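Local coordinates for pyocin S8 (PDB 6W0V), which kills competing bacteria as a bacteriocin, its nuclease domain, present here in engineered form, probably acting as a DNase of the H-N-H type, at residues A[1-10]-A[34-45]; A[18-29]-A[111-121]. The protein carries 1 engineered substitution. All coordinates share one frame; numbering follows the deposited sequence.

Contact 1: A[1-10]-A[34-45]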
loop_
_atom_site.group_PDB
_atom_site.type_symbol
_atom_site.label_atom_id
_atom_site.label_comp_id
_atom_site.label_asym_id
_atom_site.label_seq_id
_atom_site.Cartn_x
_atom_site.Cartn_y
_atom_site.Cartn_z
ATOM N N ASP A 1 21.992 -2.191 -4.872
ATOM C CA ASP A 1 20.889 -1.287 -5.328
ATOM C C ASP A 1 21.485 -0.162 -6.183
ATOM O O ASP A 1 21.868 0.886 -5.620
ATOM C CB ASP A 1 20.094 -0.724 -4.149
ATOM C CG ASP A 1 18.981 0.223 -4.566
ATOM O OD1 ASP A 1 18.408 0.012 -5.649
ATOM O OD2 ASP A 1 18.705 1.169 -3.806
ATOM N N GLU A 2 21.542 -0.375 -7.496
ATOM C CA GLU A 2 22.230 0.523 -8.459
ATOM C C GLU A 2 21.248 0.945 -9.542
ATOM O O GLU A 2 20.200 0.321 -9.717
ATOM C CB GLU A 2 23.417 -0.197 -9.097
ATOM C CG GLU A 2 23.001 -1.201 -10.158
ATOM C CD GLU A 2 24.033 -2.269 -10.469
ATOM O OE1 GLU A 2 23.628 -3.343 -10.967
ATOM O OE2 GLU A 2 25.231 -2.021 -10.220
ATOM N N PRO A 3 21.562 2.006 -10.316
ATOM C CA PRO A 3 20.705 2.406 -11.424
ATOM C C PRO A 3 20.610 1.310 -12.484
ATOM O O PRO A 3 21.464 0.462 -12.579
ATOM C CB PRO A 3 21.372 3.662 -11.994
ATOM C CG PRO A 3 22.193 4.178 -10.835
ATOM C CD PRO A 3 22.694 2.925 -10.139
ATOM N N GLY A 4 19.548 1.365 -13.269
ATOM C CA GLY A 4 19.380 0.459 -14.404
ATOM C C GLY A 4 18.270 0.926 -15.294
ATOM O O GLY A 4 17.690 1.975 -15.035
ATOM N N VAL A 5 17.984 0.142 -16.304
ATOM C CA VAL A 5 16.959 0.467 -17.316
ATOM C C VAL A 5 15.962 -0.666 -17.253
ATOM O O VAL A 5 16.346 -1.819 -17.307
ATOM C CB VAL A 5 17.585 0.609 -18.707
ATOM C CG1 VAL A 5 16.531 0.808 -19.780
ATOM C CG2 VAL A 5 18.610 1.728 -18.728
ATOM N N ALA A 6 14.703 -0.333 -17.057
ATOM C CA ALA A 6 13.676 -1.371 -16.996
ATOM C C ALA A 6 13.534 -1.963 -18.381
ATOM O O ALA A 6 13.646 -1.255 -19.385
ATOM C CB ALA A 6 12.377 -0.816 -16.504
ATOM N N THR A 7 13.322 -3.255 -18.396
ATOM C CA THR A 7 13.120 -4.010 -19.634
ATOM C C THR A 7 11.905 -4.885 -19.404
ATOM O O THR A 7 11.587 -5.160 -18.232
ATOM C CB THR A 7 14.387 -4.800 -19.948
ATOM O OG1 THR A 7 14.589 -5.702 -18.862
ATOM C CG2 THR A 7 15.597 -3.909 -20.123
ATOM N N GLY A 8 11.265 -5.289 -20.487
ATOM C CA GLY A 8 10.215 -6.308 -20.438
ATOM C C GLY A 8 8.853 -5.686 -20.606
ATOM O O GLY A 8 8.729 -4.447 -20.581
ATOM N N ASN A 9 7.865 -6.539 -20.798
ATOM C CA ASN A 9 6.552 -6.120 -21.326
ATOM C C ASN A 9 5.480 -6.329 -20.275
ATOM O O ASN A 9 4.393 -5.823 -20.498
ATOM C CB ASN A 9 6.215 -6.882 -22.601
ATOM C CG ASN A 9 7.128 -6.480 -23.734
ATOM O OD1 ASN A 9 7.677 -5.381 -23.727
ATOM N ND2 ASN A 9 7.282 -7.359 -24.707
ATOM N N GLY A 10 5.793 -7.044 -19.196
ATOM C CA GLY A 10 4.763 -7.547 -18.278
ATOM C C GLY A 10 3.727 -8.335 -19.055
ATOM O O GLY A 10 4.043 -8.843 -20.145
ATOM N N ALA A 34 4.206 -1.833 -17.475
ATOM C CA ALA A 34 5.486 -2.098 -18.163
ATOM C C ALA A 34 5.716 -0.962 -19.161
ATOM O O ALA A 34 6.824 -0.424 -19.207
ATOM C CB ALA A 34 5.475 -3.444 -18.831
ATOM N N ASP A 35 4.671 -0.555 -19.878
ATOM C CA ASP A 35 4.765 0.511 -20.908
ATOM C C ASP A 35 5.326 1.798 -20.306
ATOM O O ASP A 35 5.973 2.544 -21.039
ATOM C CB ASP A 35 3.413 0.780 -21.557
ATOM C CG ASP A 35 2.938 -0.353 -22.445
ATOM O OD1 ASP A 35 3.775 -1.180 -22.845
ATOM O OD2 ASP A 35 1.740 -0.397 -22.728
ATOM N N GLN A 36 5.060 2.059 -19.030
ATOM C CA GLN A 36 5.439 3.330 -18.366
ATOM C C GLN A 36 6.833 3.226 -17.763
ATOM O O GLN A 36 7.334 4.240 -17.272
ATOM C CB GLN A 36 4.439 3.667 -17.260
ATOM C CG GLN A 36 3.017 3.843 -17.767
ATOM C CD GLN A 36 2.981 4.803 -18.929
ATOM O OE1 GLN A 36 3.694 5.805 -18.947
ATOM N NE2 GLN A 36 2.170 4.490 -19.924
ATOM N N LEU A 37 7.436 2.041 -17.788
ATOM C CA LEU A 37 8.714 1.819 -17.076
ATOM C C LEU A 37 9.763 1.371 -18.069
ATOM O O LEU A 37 10.895 1.840 -17.958
ATOM C CB LEU A 37 8.505 0.762 -15.998
ATOM C CG LEU A 37 7.439 1.119 -14.973
ATOM C CD1 LEU A 37 7.110 -0.095 -14.130
ATOM C CD2 LEU A 37 7.891 2.287 -14.112
ATOM N N ARG A 38 9.365 0.496 -18.983
ATOM C CA ARG A 38 10.293 -0.138 -19.930
ATOM C C ARG A 38 11.113 0.943 -20.627
ATOM O O ARG A 38 10.547 1.909 -21.152
ATOM C CB ARG A 38 9.518 -0.968 -20.945
ATOM C CG ARG A 38 10.427 -1.577 -21.995
ATOM C CD ARG A 38 9.656 -2.399 -22.983
ATOM N NE ARG A 38 8.547 -1.639 -23.534
ATOM C CZ ARG A 38 7.281 -1.742 -23.153
ATOM N NH1 ARG A 38 6.933 -2.559 -22.172
ATOM N NH2 ARG A 38 6.370 -0.994 -23.752
ATOM N N GLY A 39 12.428 0.749 -20.643
ATOM C CA GLY A 39 13.344 1.622 -21.389
ATOM C C GLY A 39 13.712 2.869 -20.613
ATOM O O GLY A 39 14.589 3.641 -21.076
ATOM N N LYS A 40 13.089 3.093 -19.468
ATOM C CA LYS A 40 13.447 4.263 -18.656
ATOM C C LYS A 40 14.574 3.880 -17.715
ATOM O O LYS A 40 14.695 2.683 -17.362
ATOM C CB LYS A 40 12.231 4.772 -17.891
ATOM C CG LYS A 40 11.106 5.232 -18.793
ATOM C CD LYS A 40 9.984 5.839 -18.015
ATOM C CE LYS A 40 8.931 6.450 -18.907
ATOM N NZ LYS A 40 7.727 6.812 -18.129
ATOM N N GLU A 41 15.342 4.883 -17.325
ATOM C CA GLU A 41 16.397 4.731 -16.309
ATOM C C GLU A 41 15.708 4.797 -14.949
ATOM O O GLU A 41 14.788 5.613 -14.769
ATOM C CB GLU A 41 17.461 5.819 -16.405
ATOM C CG GLU A 41 18.555 5.650 -15.368
ATOM C CD GLU A 41 19.453 6.855 -15.169
ATOM O OE1 GLU A 41 20.681 6.667 -15.178
ATOM O OE2 GLU A 41 18.925 7.969 -14.980
ATOM N N PHE A 42 16.143 3.938 -14.050
ATOM C CA PHE A 42 15.795 3.969 -12.621
ATOM C C PHE A 42 17.066 4.140 -11.832
ATOM O O PHE A 42 18.066 3.532 -12.190
ATOM C CB PHE A 42 15.012 2.722 -12.262
ATOM C CG PHE A 42 13.748 2.731 -13.060
ATOM C CD1 PHE A 42 12.665 3.472 -12.631
ATOM C CD2 PHE A 42 13.704 2.135 -14.305
ATOM C CE1 PHE A 42 11.525 3.527 -13.403
ATOM C CE2 PHE A 42 12.557 2.187 -15.069
ATOM C CZ PHE A 42 11.471 2.888 -14.614
ATOM N N LYS A 43 17.039 5.008 -10.840
ATOM C CA LYS A 43 18.264 5.355 -10.091
ATOM C C LYS A 43 18.477 4.321 -9.000
ATOM O O LYS A 43 19.556 4.268 -8.438
ATOM C CB LYS A 43 18.132 6.760 -9.515
ATOM C CG LYS A 43 17.977 7.843 -10.565
ATOM C CD LYS A 43 18.976 7.738 -11.678
ATOM C CE LYS A 43 20.401 7.716 -11.174
ATOM N NZ LYS A 43 20.761 8.965 -10.461
ATOM N N SER A 44 17.424 3.586 -8.673
ATOM C CA SER A 44 17.404 2.666 -7.526
ATOM C C SER A 44 16.143 1.837 -7.610
ATOM O O SER A 44 15.226 2.181 -8.390
ATOM C CB SER A 44 17.432 3.406 -6.235
ATOM O OG SER A 44 16.213 4.103 -6.073
ATOM N N TRP A 45 16.087 0.816 -6.783
ATOM C CA TRP A 45 14.858 0.019 -6.660
ATOM C C TRP A 45 13.732 0.942 -6.196
ATOM O O TRP A 45 12.641 0.889 -6.767
ATOM C CB TRP A 45 15.049 -1.141 -5.698
ATOM C CG TRP A 45 13.754 -1.870 -5.624
ATOM C CD1 TRP A 45 12.888 -1.949 -4.577
ATOM C CD2 TRP A 45 13.116 -2.509 -6.733
ATOM N NE1 TRP A 45 11.778 -2.653 -4.949
ATOM C CE2 TRP A 45 11.891 -3.016 -6.261
ATOM C CE3 TRP A 45 13.487 -2.753 -8.059
ATOM C CZ2 TRP A 45 11.023 -3.731 -7.078
ATOM C CZ3 TRP A 45 12.622 -3.454 -8.867
ATOM C CH2 TRP A 45 11.409 -3.939 -8.379
HETATM O O HOH W 1 20.979 3.335 -6.471
HETATM O O HOH W 2 4.327 -3.822 -22.168
#
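Gly4 and Phe42 exchange two backbone hydrogen bonds, the shorter being Phe42 N to Gly4 O at 2.7 Å with an N-H...O angle of 174°, and so join strands 4-5 and 41-42 into a small antiparallel ribbon at the periphery of the nuclease domain. The ladder runs on through Ala6 N to Lys40 O (3.0 Å) and ends where the type II turn from Leu37 to Lys40 offers Gly39 N to Ala6 O at 2.7 Å. At the other end Asp1, the first residue of the crystallised fragment, uses the syn lone pair of OD1 to accept from Trp45 N at 2.7 Å. With CG anti to the backbone N (chi1 179°), its carboxylate reaches the start of helix 45-57, where a negative charge is probably favoured; Ser44 OG adds the N-cap bond to Asp47 N. A water donates to both Asp1 O and Lys43 O, linking the two backbones.

Arg38 ties the far end. A bend at chi3 (52°) brings NH1 to Gly8 O at 3.1 Å, with that oxygen in the guanidinium plane, while NH2 makes a salt bridge to Asp35 OD1. Two in-plane partners thus fix the rotation of the guanidinium. Asn9 OD1 sits over one face without a hydrogen bond, its amide nearly perpendicular to the guanidinium. A second water accepts from NH1 and lies within hydrogen-bonding distance of Asn9 O and Asp35 OD1.

Beneath the ribbon, Ala6 points inward between the turn and the Phe42 ring, which itself meets Phe48 edge-to-face. Pro3 and Lys43 touch more loosely outside, CG to CE. Inside, Ala6 CB lies 3.3 Å from Phe42 CE2 and 3.4 Å from Leu37 O.

Contact 2: A[18-29]-A[111-121]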
loop_
_atom_site.group_PDB
_atom_site.type_symbol
_atom_site.label_atom_id
_atom_site.label_comp_id
_atom_site.label_asym_id
_atom_site.label_seq_id
_atom_site.Cartn_x
_atom_site.Cartn_y
_atom_site.Cartn_z
ATOM N N LEU A 18 -4.614 -7.086 -8.559
ATOM C CA LEU A 18 -3.900 -7.592 -7.361
ATOM C C LEU A 18 -4.725 -8.655 -6.638
ATOM O O LEU A 18 -4.202 -9.200 -5.653
ATOM C CB LEU A 18 -3.575 -6.424 -6.435
ATOM C CG LEU A 18 -2.560 -5.433 -6.985
ATOM C CD1 LEU A 18 -2.101 -4.494 -5.892
ATOM C CD2 LEU A 18 -1.371 -6.156 -7.603
ATOM N N ALA A 19 -5.921 -8.992 -7.120
ATOM C CA ALA A 19 -6.711 -10.114 -6.560
ATOM C C ALA A 19 -5.803 -11.345 -6.445
ATOM O O ALA A 19 -5.855 -12.018 -5.402
ATOM C CB ALA A 19 -7.930 -10.390 -7.401
ATOM N N GLY A 20 -4.974 -11.596 -7.462
ATOM C CA GLY A 20 -4.089 -12.775 -7.534
ATOM C C GLY A 20 -2.794 -12.597 -6.753
ATOM O O GLY A 20 -2.046 -13.589 -6.635
ATOM N N ALA A 21 -2.521 -11.392 -6.239
ATOM C CA ALA A 21 -1.272 -11.073 -5.504
ATOM C C ALA A 21 -1.190 -11.924 -4.236
ATOM O O ALA A 21 -0.074 -12.144 -3.747
ATOM C CB ALA A 21 -1.186 -9.604 -5.181
ATOM N N SER A 22 -2.336 -12.393 -3.741
ATOM C CA SER A 22 -2.479 -13.135 -2.467
ATOM C C SER A 22 -2.447 -14.645 -2.708
ATOM O O SER A 22 -2.784 -15.392 -1.775
ATOM C CB SER A 22 -3.758 -12.738 -1.797
ATOM O OG SER A 22 -4.859 -12.982 -2.659
ATOM N N GLN A 23 -2.038 -15.081 -3.897
ATOM C CA GLN A 23 -2.034 -16.520 -4.252
ATOM C C GLN A 23 -0.763 -16.857 -5.019
ATOM O O GLN A 23 -0.327 -16.010 -5.813
ATOM C CB GLN A 23 -3.249 -16.855 -5.109
ATOM C CG GLN A 23 -4.555 -16.798 -4.335
ATOM C CD GLN A 23 -5.574 -15.958 -5.061
ATOM O OE1 GLN A 23 -5.705 -14.763 -4.812
ATOM N NE2 GLN A 23 -6.282 -16.575 -5.993
ATOM N N GLY A 24 -0.241 -18.062 -4.779
ATOM C CA GLY A 24 0.885 -18.676 -5.506
ATOM C C GLY A 24 1.988 -17.680 -5.808
ATOM O O GLY A 24 2.552 -17.103 -4.861
ATOM N N ASP A 25 2.263 -17.460 -7.093
ATOM C CA ASP A 25 3.428 -16.667 -7.563
ATOM C C ASP A 25 3.061 -15.184 -7.661
ATOM O O ASP A 25 3.874 -14.428 -8.192
ATOM C CB ASP A 25 3.939 -17.183 -8.911
ATOM C CG ASP A 25 2.887 -17.183 -10.007
ATOM O OD1 ASP A 25 3.262 -17.441 -11.170
ATOM O OD2 ASP A 25 1.704 -16.945 -9.688
ATOM N N GLY A 26 1.895 -14.768 -7.162
ATOM C CA GLY A 26 1.473 -13.362 -7.262
ATOM C C GLY A 26 1.038 -13.056 -8.676
ATOM O O GLY A 26 0.622 -13.988 -9.384
ATOM N N VAL A 27 1.110 -11.799 -9.083
ATOM C CA VAL A 27 0.560 -11.396 -10.401
ATOM C C VAL A 27 1.666 -10.719 -11.180
ATOM O O VAL A 27 2.510 -10.034 -10.615
ATOM C CB VAL A 27 -0.683 -10.504 -10.271
ATOM C CG1 VAL A 27 -1.823 -11.287 -9.650
ATOM C CG2 VAL A 27 -0.403 -9.230 -9.490
ATOM N N PRO A 28 1.637 -10.857 -12.514
ATOM C CA PRO A 28 2.624 -10.191 -13.340
ATOM C C PRO A 28 2.352 -8.687 -13.328
ATOM O O PRO A 28 1.321 -8.224 -12.843
ATOM C CB PRO A 28 2.393 -10.804 -14.721
ATOM C CG PRO A 28 0.913 -11.124 -14.720
ATOM C CD PRO A 28 0.619 -11.571 -13.303
ATOM N N ILE A 29 3.307 -7.942 -13.833
ATOM C CA ILE A 29 3.181 -6.476 -13.997
ATOM C C ILE A 29 2.294 -6.255 -15.204
ATOM O O ILE A 29 2.517 -6.838 -16.255
ATOM C CB ILE A 29 4.563 -5.837 -14.176
ATOM C CG1 ILE A 29 5.507 -6.238 -13.038
ATOM C CG2 ILE A 29 4.444 -4.332 -14.333
ATOM C CD1 ILE A 29 4.832 -6.378 -11.678
ATOM N N ILE A 111 10.999 -6.186 -15.866
ATOM C CA ILE A 111 9.568 -6.168 -15.497
ATOM C C ILE A 111 9.024 -7.592 -15.565
ATOM O O ILE A 111 8.177 -7.936 -14.756
ATOM C CB ILE A 111 8.830 -5.193 -16.414
ATOM C CG1 ILE A 111 9.359 -3.774 -16.195
ATOM C CG2 ILE A 111 7.332 -5.280 -16.201
ATOM C CD1 ILE A 111 9.108 -2.859 -17.342
ATOM N N ASP A 112 9.521 -8.415 -16.477
ATOM C CA ASP A 112 9.016 -9.799 -16.626
ATOM C C ASP A 112 9.576 -10.670 -15.505
ATOM O O ASP A 112 9.094 -11.798 -15.343
ATOM C CB ASP A 112 9.334 -10.331 -18.017
ATOM C CG ASP A 112 8.643 -9.500 -19.075
ATOM O OD1 ASP A 112 7.468 -9.178 -18.870
ATOM O OD2 ASP A 112 9.279 -9.166 -20.069
ATOM N N ASN A 113 10.533 -10.149 -14.744
ATOM C CA ASN A 113 11.078 -10.843 -13.555
ATOM C C ASN A 113 10.310 -10.410 -12.305
ATOM O O ASN A 113 10.700 -10.816 -11.201
ATOM C CB ASN A 113 12.565 -10.566 -13.373
ATOM C CG ASN A 113 13.176 -11.494 -12.352
ATOM O OD1 ASN A 113 12.803 -12.662 -12.274
ATOM N ND2 ASN A 113 14.088 -10.972 -11.551
ATOM N N LEU A 114 9.269 -9.599 -12.470
ATOM C CA LEU A 114 8.560 -9.035 -11.303
ATOM C C LEU A 114 7.185 -9.664 -11.191
ATOM O O LEU A 114 6.502 -9.838 -12.200
ATOM C CB LEU A 114 8.441 -7.524 -11.439
ATOM C CG LEU A 114 9.764 -6.812 -11.692
ATOM C CD1 LEU A 114 9.525 -5.322 -11.818
ATOM C CD2 LEU A 114 10.774 -7.114 -10.595
ATOM N N ARG A 115 6.808 -9.923 -9.955
ATOM C CA ARG A 115 5.433 -10.312 -9.610
ATOM C C ARG A 115 5.018 -9.425 -8.465
ATOM O O ARG A 115 5.837 -9.192 -7.585
ATOM C CB ARG A 115 5.377 -11.761 -9.143
ATOM C CG ARG A 115 5.885 -12.737 -10.179
ATOM C CD ARG A 115 5.058 -12.626 -11.416
ATOM N NE ARG A 115 3.772 -13.285 -11.306
ATOM C CZ ARG A 115 3.173 -13.841 -12.350
ATOM N NH1 ARG A 115 1.987 -14.409 -12.228
ATOM N NH2 ARG A 115 3.771 -13.829 -13.526
ATOM N N VAL A 116 3.780 -8.987 -8.456
ATOM C CA VAL A 116 3.283 -8.307 -7.243
ATOM C C VAL A 116 2.653 -9.374 -6.359
ATOM O O VAL A 116 1.919 -10.231 -6.857
ATOM C CB VAL A 116 2.361 -7.142 -7.586
ATOM C CG1 VAL A 116 1.811 -6.516 -6.316
ATOM C CG2 VAL A 116 3.116 -6.128 -8.415
ATOM N N MET A 117 3.025 -9.337 -5.092
ATOM C CA MET A 117 2.616 -10.346 -4.105
ATOM C C MET A 117 2.200 -9.608 -2.851
ATOM O O MET A 117 2.750 -8.550 -2.565
ATOM C CB MET A 117 3.784 -11.258 -3.754
ATOM C CG MET A 117 4.314 -11.995 -4.934
ATOM S SD MET A 117 5.549 -13.114 -4.342
ATOM C CE MET A 117 5.569 -14.301 -5.681
ATOM N N THR A 118 1.289 -10.190 -2.106
ATOM C CA THR A 118 1.079 -9.746 -0.723
ATOM C C THR A 118 2.274 -10.220 0.083
ATOM O O THR A 118 2.934 -11.186 -0.290
ATOM C CB THR A 118 -0.218 -10.320 -0.181
ATOM O OG1 THR A 118 -0.044 -11.737 -0.186
ATOM C CG2 THR A 118 -1.405 -9.882 -1.007
ATOM N N PRO A 119 2.581 -9.554 1.207
ATOM C CA PRO A 119 3.636 -10.019 2.100
ATOM C C PRO A 119 3.445 -11.489 2.472
ATOM O O PRO A 119 4.416 -12.202 2.537
ATOM C CB PRO A 119 3.455 -9.107 3.310
ATOM C CG PRO A 119 2.977 -7.820 2.694
ATOM C CD PRO A 119 2.017 -8.263 1.615
ATOM N N LYS A 120 2.199 -11.885 2.726
ATOM C CA LYS A 120 1.860 -13.264 3.143
ATOM C C LYS A 120 2.379 -14.233 2.083
ATOM O O LYS A 120 2.994 -15.242 2.453
ATOM C CB LYS A 120 0.352 -13.418 3.327
ATOM C CG LYS A 120 -0.090 -14.778 3.831
ATOM C CD LYS A 120 -1.593 -14.938 3.826
ATOM C CE LYS A 120 -2.032 -16.386 3.862
ATOM N NZ LYS A 120 -1.482 -17.168 2.728
ATOM N N MET A 121 2.138 -13.932 0.809
ATOM C CA MET A 121 2.622 -14.787 -0.301
ATOM C C MET A 121 4.130 -14.593 -0.445
ATOM O O MET A 121 4.843 -15.591 -0.594
ATOM C CB MET A 121 1.930 -14.442 -1.620
ATOM C CG MET A 121 0.540 -15.031 -1.734
ATOM S SD MET A 121 0.428 -16.730 -1.096
ATOM C CE MET A 121 1.766 -17.521 -1.988
HETATM O O HOH W 3 5.661 -9.106 -15.045
#
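Val27 and Val116 form a hydrogen-bonded antiparallel pair, with Val116 N giving to Val27 O at 2.7 Å and Val27 N returning a bond to Val116 O. This pair lays the short, weakly bonded strand 27-28 along strand 114-117, the latter belonging to what appears to be the beta-beta-alpha motif of H-N-H nucleases. Ahead of the type II' turn from Gln23 to Gly26 the chain already meets its partner, as Thr118 N donates to Ala21 O at 2.9 Å. Near Ile29 the strands part, and a water takes over, accepting from Ile29 N and donating to Ile111 O and Leu114 O.

Bends at chi2 and chi3 (-60° and -77°) fold Arg115 back over the turn and place its guanidinium between two unlike surfaces. Pro28 N stands 3.3 Å above the plane over its centre; across the opposite face Asp25 OD1 makes a purely electrostatic salt bridge to NH1 at 3.5 Å. In the plane, NH1 donates to Gly26 O at 3.2 Å, and NE adds a weak bond to Asp25 O. Alongside, Met117 extends until its CE reaches the backbone at Asp25.

The inner face is apolar. Leu18 CD2 presses on Val116 CG1 at a tight 3.5 Å, while Ile29 spreads its branches, CD1 onto Val116 CG2 and CG1 onto Leu114 CB. Helix 45-57 closes this layer through Phe52, which touches Ile29 and Val116; strand 95-98 pairs with the other edge of strand 114-117, and Thr118 OG1, hydrogen-bonded to Glu86, also accepts from Met121 N and so N-caps helix 119-122.

Contacts 1 and 2 have centres about 18 Å apart, on opposite sides of the chain's centre, yet they are joined directly and their segments alternate along the sequence. Thr7 O lies 2.6 Å from Ile111 N, a probable hydrogen bond, and Asp112 OD2 receives Asn9 N at 3.1 Å. The side chain of Ile111 also packs on Ala6, Ala34 and Leu37, so the peripheral ribbon of contact 1 is packed against the 3-10 segment that leads into strand 114-117. His98 on strand 95-98 connects them further, meeting Trp45 and Leu114. In relatives, the nuclease centre lies between such strands and the following helix; here contact 2 supplies the second strand and the start of the helix of what is probably that motif, while contact 1 approaches it through Trp45.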